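Local coordinates for protein prolyl 4-hydroxylase (Paramecium bursaria Chlorella virus 1, PDB 5C5T) that probably hydroxylates prolyl residues of collagen-like proteins as a 2-oxoglutarate- and iron-dependent dioxygenase, and here holds 2-oxoglutarate beside a zinc ion, at residues 101-104 / 105-108; 172-176 / 177-181; 88-91 / 92-96. All blocks are in the same frame, centred on the assembly; numbering follows the deposited sequence.

Overall arrangement
Along the chain the three contacts come in series, 3, 1, 2, and none nests in or crosses another. Contact 3 (88-91 / 92-96) closes the turn between strand 86-89, at one margin of the six-stranded sheet, and helix 96-109. Contact 1 (101-104 / 105-108) closes no loop, since both its segments lie on that helix, which packs on strands 120-129 and 217-225 of the same sheet. The nearest atoms of contacts 1 and 3 are about 5 Å apart. Contact 2 (172-176 / 177-181) closes the hairpin 172-174 / 179-181 at the edge of the other sheet and reaches 2-oxoglutarate. Contacts 2 and 3 lie on opposite sides of the chain's centre, their centres about 29 Å apart.

Contact 1: residues 101-104 / 105-108; sequences IQKK and TREF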
ATOM      1  N   ILE A 101       8.430  -7.176  -6.211  1.00 16.58           N
ATOM      2  CA  ILE A 101       7.942  -6.072  -5.360  1.00 13.30           C
ATOM      3  C   ILE A 101       8.932  -5.808  -4.248  1.00 14.74           C
ATOM      4  O   ILE A 101       9.335  -4.665  -4.030  1.00 15.93           O
ATOM      5  CB  ILE A 101       6.559  -6.370  -4.804  1.00 13.43           C
ATOM      6  CG1 ILE A 101       5.507  -6.377  -5.953  1.00 14.77           C
ATOM      7  CG2 ILE A 101       6.149  -5.306  -3.738  1.00 15.45           C
ATOM      8  CD1 ILE A 101       4.110  -6.857  -5.561  1.00 17.24           C
ATOM      9  N   GLN A 102       9.368  -6.864  -3.572  1.00 14.10           N
ATOM     10  CA  GLN A 102      10.189  -6.666  -2.376  1.00 17.64           C
ATOM     11  C   GLN A 102      11.573  -6.208  -2.741  1.00 17.00           C
ATOM     12  O   GLN A 102      12.129  -5.309  -2.113  1.00 19.11           O
ATOM     13  CB  GLN A 102      10.230  -7.954  -1.575  1.00 19.88           C
ATOM     14  CG  GLN A 102       8.835  -8.302  -1.065  1.00 21.55           C
ATOM     15  CD  GLN A 102       8.842  -9.392  -0.053  1.00 23.10           C
ATOM     16  OE1 GLN A 102       9.670 -10.341  -0.157  1.00 22.03           O
ATOM     17  NE2 GLN A 102       7.941  -9.284   0.958  1.00 18.71           N
ATOM     18  N   LYS A 103      12.110  -6.771  -3.806  1.00 14.74           N
ATOM     19  CA  LYS A 103      13.408  -6.301  -4.320  1.00 16.41           C
ATOM     20  C   LYS A 103      13.407  -4.812  -4.690  1.00 18.88           C
ATOM     21  O   LYS A 103      14.290  -4.082  -4.279  1.00 20.19           O
ATOM     22  CB  LYS A 103      13.830  -7.127  -5.532  1.00 21.86           C
ATOM     23  CG  LYS A 103      15.237  -6.776  -6.055  1.00 25.73           C
ATOM     24  CD  LYS A 103      15.613  -7.641  -7.242  1.00 26.68           C
ATOM     25  CE  LYS A 103      17.103  -7.530  -7.540  1.00 36.46           C
ATOM     26  NZ  LYS A 103      17.350  -6.331  -8.352  1.00 39.65           N
ATOM     27  N   LYS A 104      12.423  -4.364  -5.460  1.00 15.53           N
ATOM     28  CA  LYS A 104      12.361  -2.966  -5.836  1.00 14.54           C
ATOM     29  C   LYS A 104      12.044  -2.064  -4.667  1.00 15.87           C
ATOM     30  O   LYS A 104      12.459  -0.894  -4.666  1.00 17.91           O
ATOM     31  CB  LYS A 104      11.345  -2.783  -6.943  1.00 15.21           C
ATOM     32  CG  LYS A 104      11.741  -3.489  -8.177  1.00 16.94           C
ATOM     33  CD  LYS A 104      10.839  -3.224  -9.333  1.00 20.98           C
ATOM     34  CE  LYS A 104      10.911  -1.784  -9.711  1.00 22.00           C
ATOM     35  NZ  LYS A 104      10.420  -1.581 -11.074  1.00 17.91           N
ATOM     36  N   THR A 105      11.304  -2.581  -3.685  1.00 17.27           N
ATOM     37  CA  THR A 105      10.994  -1.773  -2.503  1.00 15.72           C
ATOM     38  C   THR A 105      12.300  -1.580  -1.717  1.00 14.72           C
ATOM     39  O   THR A 105      12.607  -0.492  -1.264  1.00 14.43           O
ATOM     40  CB  THR A 105       9.896  -2.419  -1.624  1.00 14.44           C
ATOM     41  OG1 THR A 105       8.687  -2.509  -2.392  1.00 16.48           O
ATOM     42  CG2 THR A 105       9.640  -1.646  -0.364  1.00 12.79           C
ATOM     43  N   ARG A 106      13.069  -2.639  -1.563  1.00 15.54           N
ATOM     44  CA  ARG A 106      14.331  -2.533  -0.849  1.00 16.17           C
ATOM     45  C   ARG A 106      15.289  -1.559  -1.563  1.00 20.90           C
ATOM     46  O   ARG A 106      15.916  -0.686  -0.914  1.00 20.86           O
ATOM     47  CB  ARG A 106      14.899  -3.961  -0.697  1.00 17.33           C
ATOM     48  CG  ARG A 106      16.272  -4.026  -0.100  1.00 22.76           C
ATOM     49  CD  ARG A 106      16.639  -5.478   0.104  1.00 31.26           C
ATOM     50  NE  ARG A 106      16.883  -6.116  -1.195  1.00 40.74           N
ATOM     51  CZ  ARG A 106      16.129  -7.061  -1.772  1.00 42.69           C
ATOM     52  NH1 ARG A 106      15.024  -7.547  -1.193  1.00 44.53           N
ATOM     53  NH2 ARG A 106      16.504  -7.537  -2.953  1.00 45.45           N
ATOM     54  N   GLU A 107      15.382  -1.657  -2.882  1.00 20.40           N
ATOM     55  CA  GLU A 107      16.243  -0.746  -3.632  1.00 16.91           C
ATOM     56  C   GLU A 107      15.796   0.715  -3.469  1.00 17.63           C
ATOM     57  O   GLU A 107      16.622   1.613  -3.405  1.00 21.85           O
ATOM     58  CB  GLU A 107      16.261  -1.142  -5.095  1.00 18.51           C
ATOM     59  CG  GLU A 107      16.919  -2.489  -5.299  1.00 29.51           C
ATOM     60  CD  GLU A 107      16.890  -2.956  -6.742  1.00 32.64           C
ATOM     61  OE1 GLU A 107      15.994  -2.512  -7.490  1.00 33.81           O
ATOM     62  OE2 GLU A 107      17.775  -3.758  -7.114  1.00 37.18           O
ATOM     63  N   PHE A 108      14.485   0.918  -3.434  1.00 15.11           N
ATOM     64  CA  PHE A 108      13.912   2.262  -3.156  1.00 16.93           C
ATOM     65  C   PHE A 108      14.286   2.779  -1.768  1.00 19.45           C
ATOM     66  O   PHE A 108      14.651   3.944  -1.596  1.00 16.43           O
ATOM     67  CB  PHE A 108      12.367   2.225  -3.307  1.00 17.05           C
ATOM     68  CG  PHE A 108      11.695   3.536  -2.968  1.00 15.19           C
ATOM     69  CD1 PHE A 108      11.665   4.572  -3.892  1.00 26.45           C
ATOM     70  CD2 PHE A 108      11.114   3.730  -1.719  1.00 15.90           C
ATOM     71  CE1 PHE A 108      11.063   5.782  -3.574  1.00 25.49           C
ATOM     72  CE2 PHE A 108      10.510   4.936  -1.379  1.00 16.25           C
ATOM     73  CZ  PHE A 108      10.491   5.966  -2.307  1.00 19.67           C
TER
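Lys103 has CG anti to its backbone N (chi1 -175°), and its chain bends only at the last torsion. Glu107 has CG anti to its carbonyl carbon (chi1 -66°). Their tips come together one helical turn apart in an i to i+4 salt bridge, Lys103 NZ to Glu107 OE2 at 2.9 Å, with the ammonium above the carboxylate plane. Arg106 turns its guanidinium back over Lys103. One face of the group covers CA of Lys103, and Arg106 NH2 comes to 3.4 Å from Lys103 CG. On the buried side, Thr105 OG1 donates to Ile101 O at 2.8 Å. This donor sits above the carbonyl plane. Thr105 N also bonds Ile101 O, at 2.9 Å, so one carbonyl takes two donors from one residue. Gln102 NE2 turns to Gln222, and Lys104 NZ reaches the carbonyl of Phe44. The backbone bonds from Arg106 to Gln102, Glu107 to Lys103 and Phe108 to Lys104 continue the i to i+4 ladder. Together these features are those of an amphipathic alpha helix, with a charged outer side and an inner side packed on strands 120-129 and 217-225.

Contact 2: residues 172-176 / 177-181; sequences TDFPT and LKTKI. With AKG (2-oxoglutaric acid), chain C.
The Phe174 ring has Thr179 O and Ile181 CG1 at its edge, near its plane. Its CE2 lies 4.3 Å from Ile181 CG1, and CD1 of Leu177 approaches obliquely. Beyond the hairpin, the ring of Phe191 meets it edge to face. Thr179 CG2 lies alongside Phe174 CB at 3.9 Å. On the other face of the hairpin, Asp173 and Lys180 run side by side. Asp173 OD1 is 3.3 Å from Lys180 CG, but the ammonium is too far for a salt bridge. A water donates to Asp173 OD1 at 2.7 Å and takes a weak bond from Lys180 NZ. Thr172 and Ile181 form a hydrogen-bonded antiparallel pair, as do Phe174 and Thr179. Phe174 N to Thr179 O is 2.8 Å, and the nitrogen lies almost in line with the C=O bond of Thr179. At the turn, Lys178 and Thr179 both face Phe174 in a G1 beta bulge, with Lys178 at the positive phi (55°) of its first position. Thr172 OG1 donates to O4 of 2-oxoglutarate at 2.7 Å. The same hydroxyl also bonds Tyr160 OH. Lys217 NZ bonds the ligand too. The Thr172 hydroxyl and, as in related enzymes, the Lys217 ammonium would probably stabilise the carboxylate far from the keto group.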
ATOM      1  N   THR A 172      -7.246   6.578  -4.339  1.00 11.54           N
ATOM      2  CA  THR A 172      -6.636   6.586  -3.015  1.00 12.86           C
ATOM      3  C   THR A 172      -6.610   8.034  -2.566  1.00 14.92           C
ATOM      4  O   THR A 172      -6.011   8.865  -3.236  1.00 16.45           O
ATOM      5  CB  THR A 172      -5.220   6.016  -3.004  1.00 13.50           C
ATOM      6  OG1 THR A 172      -5.216   4.725  -3.613  1.00 12.53           O
ATOM      7  CG2 THR A 172      -4.660   5.909  -1.582  1.00 15.85           C
ATOM      8  N   ASP A 173      -7.288   8.331  -1.455  1.00 12.21           N
ATOM      9  CA  ASP A 173      -7.461   9.673  -0.977  1.00 13.20           C
ATOM     10  C   ASP A 173      -6.515   9.941   0.207  1.00 11.90           C
ATOM     11  O   ASP A 173      -6.423   9.123   1.141  1.00 13.69           O
ATOM     12  CB  ASP A 173      -8.932   9.893  -0.574  1.00 15.23           C
ATOM     13  CG  ASP A 173      -9.275  11.346  -0.273  1.00 24.29           C
ATOM     14  OD1 ASP A 173      -8.565  12.259  -0.738  1.00 20.95           O
ATOM     15  OD2 ASP A 173     -10.251  11.596   0.454  1.00 27.89           O
ATOM     16  N   PHE A 174      -5.791  11.061   0.150  1.00 11.87           N
ATOM     17  CA  PHE A 174      -5.041  11.571   1.296  1.00 11.74           C
ATOM     18  C   PHE A 174      -5.661  12.913   1.644  1.00 12.32           C
ATOM     19  O   PHE A 174      -5.203  13.969   1.185  1.00 12.57           O
ATOM     20  CB  PHE A 174      -3.527  11.729   0.982  1.00 11.54           C
ATOM     21  CG  PHE A 174      -2.797  10.430   0.679  1.00 11.69           C
ATOM     22  CD1 PHE A 174      -2.139   9.726   1.654  1.00 12.96           C
ATOM     23  CD2 PHE A 174      -2.721   9.959  -0.622  1.00 15.93           C
ATOM     24  CE1 PHE A 174      -1.456   8.569   1.351  1.00 13.94           C
ATOM     25  CE2 PHE A 174      -2.044   8.791  -0.922  1.00 17.70           C
ATOM     26  CZ  PHE A 174      -1.407   8.098   0.086  1.00 16.46           C
ATOM     27  N   PRO A 175      -6.735  12.911   2.468  1.00 14.22           N
ATOM     28  CA  PRO A 175      -7.515  14.142   2.638  1.00 17.29           C
ATOM     29  C   PRO A 175      -6.762  15.293   3.285  1.00 14.97           C
ATOM     30  O   PRO A 175      -7.032  16.445   2.941  1.00 17.50           O
ATOM     31  CB  PRO A 175      -8.702  13.699   3.517  1.00 21.91           C
ATOM     32  CG  PRO A 175      -8.318  12.405   4.068  1.00 21.00           C
ATOM     33  CD  PRO A 175      -7.352  11.747   3.125  1.00 14.14           C
ATOM     34  N   THR A 176      -5.826  15.005   4.193  1.00 14.70           N
ATOM     35  CA  THR A 176      -5.091  16.061   4.870  1.00 17.12           C
ATOM     36  C   THR A 176      -4.081  16.690   3.912  1.00 16.47           C
ATOM     37  O   THR A 176      -3.744  17.862   4.026  1.00 20.67           O
ATOM     38  CB  THR A 176      -4.413  15.508   6.105  1.00 23.36           C
ATOM     39  OG1 THR A 176      -5.417  14.917   6.933  1.00 19.47           O
ATOM     40  CG2 THR A 176      -3.610  16.604   6.862  1.00 24.32           C
ATOM     41  N   LEU A 177      -3.639  15.932   2.922  1.00 15.42           N
ATOM     42  CA  LEU A 177      -2.731  16.471   1.949  1.00 17.75           C
ATOM     43  C   LEU A 177      -3.453  17.018   0.737  1.00 16.54           C
ATOM     44  O   LEU A 177      -2.818  17.568  -0.174  1.00 19.92           O
ATOM     45  CB  LEU A 177      -1.734  15.405   1.530  1.00 17.18           C
ATOM     46  CG  LEU A 177      -0.809  14.853   2.617  1.00 21.58           C
ATOM     47  CD1 LEU A 177      -0.011  13.677   2.055  1.00 26.11           C
ATOM     48  CD2 LEU A 177       0.124  15.901   3.185  1.00 23.63           C
ATOM     49  N   LYS A 178      -4.781  16.901   0.710  1.00 17.45           N
ATOM     50  CA  LYS A 178      -5.624  17.420  -0.386  1.00 16.86           C
ATOM     51  C   LYS A 178      -5.177  16.870  -1.711  1.00 21.21           C
ATOM     52  O   LYS A 178      -5.212  17.553  -2.727  1.00 19.77           O
ATOM     53  CB  LYS A 178      -5.647  18.974  -0.404  1.00 15.32           C
ATOM     54  CG  LYS A 178      -6.388  19.484   0.806  1.00 23.10           C
ATOM     55  CD  LYS A 178      -6.689  20.960   0.723  1.00 24.67           C
ATOM     56  CE  LYS A 178      -7.184  21.473   2.038  1.00 35.94           C
ATOM     57  NZ  LYS A 178      -8.413  20.736   2.440  1.00 43.48           N
ATOM     58  N   THR A 179      -4.858  15.574  -1.707  1.00 12.98           N
ATOM     59  CA  THR A 179      -4.535  14.882  -2.929  1.00 15.50           C
ATOM     60  C   THR A 179      -5.205  13.486  -3.033  1.00 15.09           C
ATOM     61  O   THR A 179      -5.350  12.772  -2.055  1.00 14.44           O
ATOM     62  CB  THR A 179      -2.985  14.800  -3.073  1.00 20.57           C
ATOM     63  OG1 THR A 179      -2.652  14.362  -4.400  1.00 37.67           O
ATOM     64  CG2 THR A 179      -2.400  13.851  -2.074  1.00 25.86           C
ATOM     65  N   LYS A 180      -5.725  13.178  -4.213  1.00 14.54           N
ATOM     66  CA  LYS A 180      -6.273  11.856  -4.575  1.00 17.84           C
ATOM     67  C   LYS A 180      -5.526  11.282  -5.763  1.00 24.49           C
ATOM     68  O   LYS A 180      -5.461  11.942  -6.812  1.00 27.25           O
ATOM     69  CB  LYS A 180      -7.738  11.937  -4.990  1.00 22.68           C
ATOM     70  CG  LYS A 180      -8.674  12.529  -4.025  1.00 27.94           C
ATOM     71  CD  LYS A 180     -10.065  12.569  -4.624  1.00 34.52           C
ATOM     72  CE  LYS A 180     -10.991  13.405  -3.750  1.00 37.43           C
ATOM     73  NZ  LYS A 180     -10.494  14.810  -3.593  1.00 44.87           N
ATOM     74  N   ILE A 181      -5.056  10.044  -5.627  1.00 17.92           N
ATOM     75  CA  ILE A 181      -4.326   9.325  -6.685  1.00 21.83           C
ATOM     76  C   ILE A 181      -5.226   8.362  -7.468  1.00 24.70           C
ATOM     77  O   ILE A 181      -5.896   7.507  -6.880  1.00 19.25           O
ATOM     78  CB  ILE A 181      -3.154   8.531  -6.079  1.00 18.46           C
ATOM     79  CG1 ILE A 181      -2.238   9.390  -5.155  1.00 22.03           C
ATOM     80  CG2 ILE A 181      -2.395   7.797  -7.180  1.00 18.82           C
ATOM     81  CD1 ILE A 181      -1.424  10.456  -5.835  1.00 26.06           C
TER
HETATM   82  C1  AKG C 301      -4.935  -0.302   2.791  1.00 16.23           C
HETATM   83  O1  AKG C 301      -5.138  -1.471   2.339  1.00 13.88           O
HETATM   84  O2  AKG C 301      -4.459  -0.177   3.950  1.00 15.54           O
HETATM   85  C2  AKG C 301      -5.374   0.897   1.997  1.00 14.15           C
HETATM   86  O5  AKG C 301      -5.437   1.951   2.569  1.00 13.64           O
HETATM   87  C3  AKG C 301      -5.736   0.745   0.510  1.00 13.86           C
HETATM   88  C4  AKG C 301      -6.044   2.070  -0.140  1.00 15.16           C
HETATM   89  C5  AKG C 301      -6.757   1.911  -1.457  1.00 16.70           C
HETATM   90  O3  AKG C 301      -7.441   0.875  -1.688  1.00 15.10           O
HETATM   91  O4  AKG C 301      -6.641   2.822  -2.332  1.00 14.07           O
HETATM   92  O   HOH W   1      -8.160  14.894  -1.025  1.00 27.47           O

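Contact 3: residues 88-91 / 92-96; sequences TWFM and PGEHE
Glu94 reaches back over the turn to Phe90 and Met91. Its CB sits 3.2 Å from Met91 O. CG stands anti to the backbone N (chi1 -177°), which brings Glu94 CG to 4.2 Å from Phe90 CD2. The carboxyl carbon comes closer, with CD 3.7 Å from Phe90 CD2. Carboxylate and ring planes are 41° apart, and the two side chains cross at about a right angle. At the tip, OE1 accepts the backbone N-H of Met91 at 2.8 Å, and the donor approaches nearly along the C-O axis. OE1 also lies 3.4 Å from Phe90 CA. Glu94 OE2 lies 3.9 Å from Phe90 CD2. It also makes a salt bridge with Lys60. That lysine also forms a cation-pi contact with the Phe90 ring and bonds Trp89 O. The backbone from Met91 to Glu94 is a type II beta turn, closed by Glu94 N to Met91 O at 3.1 Å. Gly93 carries the positive phi (73°) of such a turn. Right after Glu94, His95 is the N-cap of helix 96-109, where its ND1 accepts from Val97 N. One carboxylate thus both takes up a backbone N-H and faces a lysine. The nearby ammonium would probably help keep Glu94 ionised.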
ATOM      1  N   THR A  88      -6.173 -11.580   0.364  1.00 11.54           N
ATOM      2  CA  THR A  88      -5.374 -12.765   0.607  1.00 12.92           C
ATOM      3  C   THR A  88      -3.919 -12.391   0.880  1.00 11.99           C
ATOM      4  O   THR A  88      -3.499 -11.254   0.603  1.00 15.28           O
ATOM      5  CB  THR A  88      -5.493 -13.764  -0.569  1.00 13.82           C
ATOM      6  OG1 THR A  88      -4.875 -14.997  -0.218  1.00 16.86           O
ATOM      7  CG2 THR A  88      -4.885 -13.212  -1.884  1.00 17.26           C
ATOM      8  N   TRP A  89      -3.193 -13.306   1.513  1.00 12.93           N
ATOM      9  CA  TRP A  89      -1.778 -13.111   1.872  1.00 14.70           C
ATOM     10  C   TRP A  89      -0.827 -14.073   1.182  1.00 14.69           C
ATOM     11  O   TRP A  89      -1.144 -15.236   1.030  1.00 14.83           O
ATOM     12  CB  TRP A  89      -1.554 -13.278   3.371  1.00 14.13           C
ATOM     13  CG  TRP A  89      -2.315 -12.318   4.230  1.00 17.92           C
ATOM     14  CD1 TRP A  89      -3.539 -12.528   4.792  1.00 22.05           C
ATOM     15  CD2 TRP A  89      -1.869 -11.016   4.702  1.00 16.38           C
ATOM     16  NE1 TRP A  89      -3.894 -11.442   5.575  1.00 28.60           N
ATOM     17  CE2 TRP A  89      -2.898 -10.497   5.516  1.00 27.65           C
ATOM     18  CE3 TRP A  89      -0.718 -10.258   4.520  1.00 14.08           C
ATOM     19  CZ2 TRP A  89      -2.806  -9.237   6.119  1.00 23.27           C
ATOM     20  CZ3 TRP A  89      -0.626  -8.995   5.129  1.00 15.95           C
ATOM     21  CH2 TRP A  89      -1.646  -8.518   5.929  1.00 20.82           C
ATOM     22  N   PHE A  90       0.369 -13.585   0.855  1.00 11.64           N
ATOM     23  CA  PHE A  90       1.414 -14.391   0.223  1.00 11.86           C
ATOM     24  C   PHE A  90       2.554 -14.624   1.197  1.00 15.63           C
ATOM     25  O   PHE A  90       2.986 -13.693   1.917  1.00 13.18           O
ATOM     26  CB  PHE A  90       1.945 -13.692  -1.030  1.00 12.87           C
ATOM     27  CG  PHE A  90       1.012 -13.751  -2.202  1.00 11.90           C
ATOM     28  CD1 PHE A  90      -0.040 -12.889  -2.283  1.00 10.68           C
ATOM     29  CD2 PHE A  90       1.163 -14.686  -3.209  1.00 11.90           C
ATOM     30  CE1 PHE A  90      -0.943 -12.945  -3.308  1.00 10.59           C
ATOM     31  CE2 PHE A  90       0.264 -14.722  -4.297  1.00 13.32           C
ATOM     32  CZ  PHE A  90      -0.800 -13.837  -4.333  1.00 13.03           C
ATOM     33  N   MET A  91       2.997 -15.882   1.270  1.00 13.05           N
ATOM     34  CA  MET A  91       4.190 -16.238   2.013  1.00 15.06           C
ATOM     35  C   MET A  91       5.431 -15.688   1.327  1.00 14.78           C
ATOM     36  O   MET A  91       5.411 -15.453   0.114  1.00 16.71           O
ATOM     37  CB  MET A  91       4.312 -17.743   2.162  1.00 16.10           C
ATOM     38  CG  MET A  91       3.115 -18.393   2.877  1.00 20.40           C
ATOM     39  SD  MET A  91       2.945 -17.868   4.585  1.00 21.18           S
ATOM     40  CE  MET A  91       1.586 -16.749   4.537  1.00 18.80           C
ATOM     41  N   PRO A  92       6.492 -15.455   2.115  1.00 15.51           N
ATOM     42  CA  PRO A  92       7.790 -15.072   1.550  1.00 22.47           C
ATOM     43  C   PRO A  92       8.189 -16.092   0.487  1.00 20.79           C
ATOM     44  O   PRO A  92       8.036 -17.303   0.712  1.00 18.25           O
ATOM     45  CB  PRO A  92       8.724 -15.101   2.752  1.00 22.02           C
ATOM     46  CG  PRO A  92       7.832 -14.891   3.950  1.00 21.98           C
ATOM     47  CD  PRO A  92       6.530 -15.548   3.584  1.00 16.93           C
ATOM     48  N   GLY A  93       8.611 -15.631  -0.688  1.00 22.76           N
ATOM     49  CA  GLY A  93       9.059 -16.545  -1.728  1.00 27.20           C
ATOM     50  C   GLY A  93       7.995 -17.370  -2.445  1.00 21.06           C
ATOM     51  O   GLY A  93       8.314 -18.210  -3.277  1.00 19.94           O
ATOM     52  N   GLU A  94       6.712 -17.089  -2.178  1.00 22.36           N
ATOM     53  CA  GLU A  94       5.628 -17.865  -2.761  1.00 18.06           C
ATOM     54  C   GLU A  94       5.553 -17.655  -4.273  1.00 17.02           C
ATOM     55  O   GLU A  94       5.239 -18.584  -5.029  1.00 18.88           O
ATOM     56  CB  GLU A  94       4.277 -17.491  -2.101  1.00 12.98           C
ATOM     57  CG  GLU A  94       3.124 -18.304  -2.599  1.00 12.90           C
ATOM     58  CD  GLU A  94       1.838 -18.087  -1.853  1.00 14.59           C
ATOM     59  OE1 GLU A  94       1.896 -17.620  -0.696  1.00 16.64           O
ATOM     60  OE2 GLU A  94       0.756 -18.431  -2.409  1.00 15.28           O
ATOM     61  N   HIS A  95       5.816 -16.417  -4.688  1.00 16.91           N
ATOM     62  CA  HIS A  95       5.625 -16.002  -6.073  1.00 19.64           C
ATOM     63  C   HIS A  95       6.694 -15.010  -6.553  1.00 17.66           C
ATOM     64  O   HIS A  95       7.105 -14.119  -5.832  1.00 20.10           O
ATOM     65  CB  HIS A  95       4.244 -15.404  -6.231  1.00 26.71           C
ATOM     66  CG  HIS A  95       3.776 -15.426  -7.640  1.00 26.94           C
ATOM     67  ND1 HIS A  95       4.298 -14.590  -8.604  1.00 28.52           N
ATOM     68  CD2 HIS A  95       2.903 -16.240  -8.274  1.00 28.75           C
ATOM     69  CE1 HIS A  95       3.744 -14.867  -9.768  1.00 31.71           C
ATOM     70  NE2 HIS A  95       2.886 -15.860  -9.596  1.00 33.65           N
ATOM     71  N   GLU A  96       7.185 -15.220  -7.773  1.00 21.43           N
ATOM     72  CA  GLU A  96       8.237 -14.384  -8.294  1.00 16.86           C
ATOM     73  C   GLU A  96       7.853 -12.900  -8.394  1.00 14.11           C
ATOM     74  O   GLU A  96       8.720 -12.045  -8.207  1.00 17.99           O
ATOM     75  CB  GLU A  96       8.705 -14.902  -9.679  1.00 22.93           C
ATOM     76  CG  GLU A  96       7.632 -14.900 -10.752  1.00 27.60           C
ATOM     77  CD  GLU A  96       7.645 -13.650 -11.632  1.00 33.74           C
ATOM     78  OE1 GLU A  96       8.537 -12.796 -11.444  1.00 40.65           O
ATOM     79  OE2 GLU A  96       6.757 -13.527 -12.507  1.00 41.83           O
TER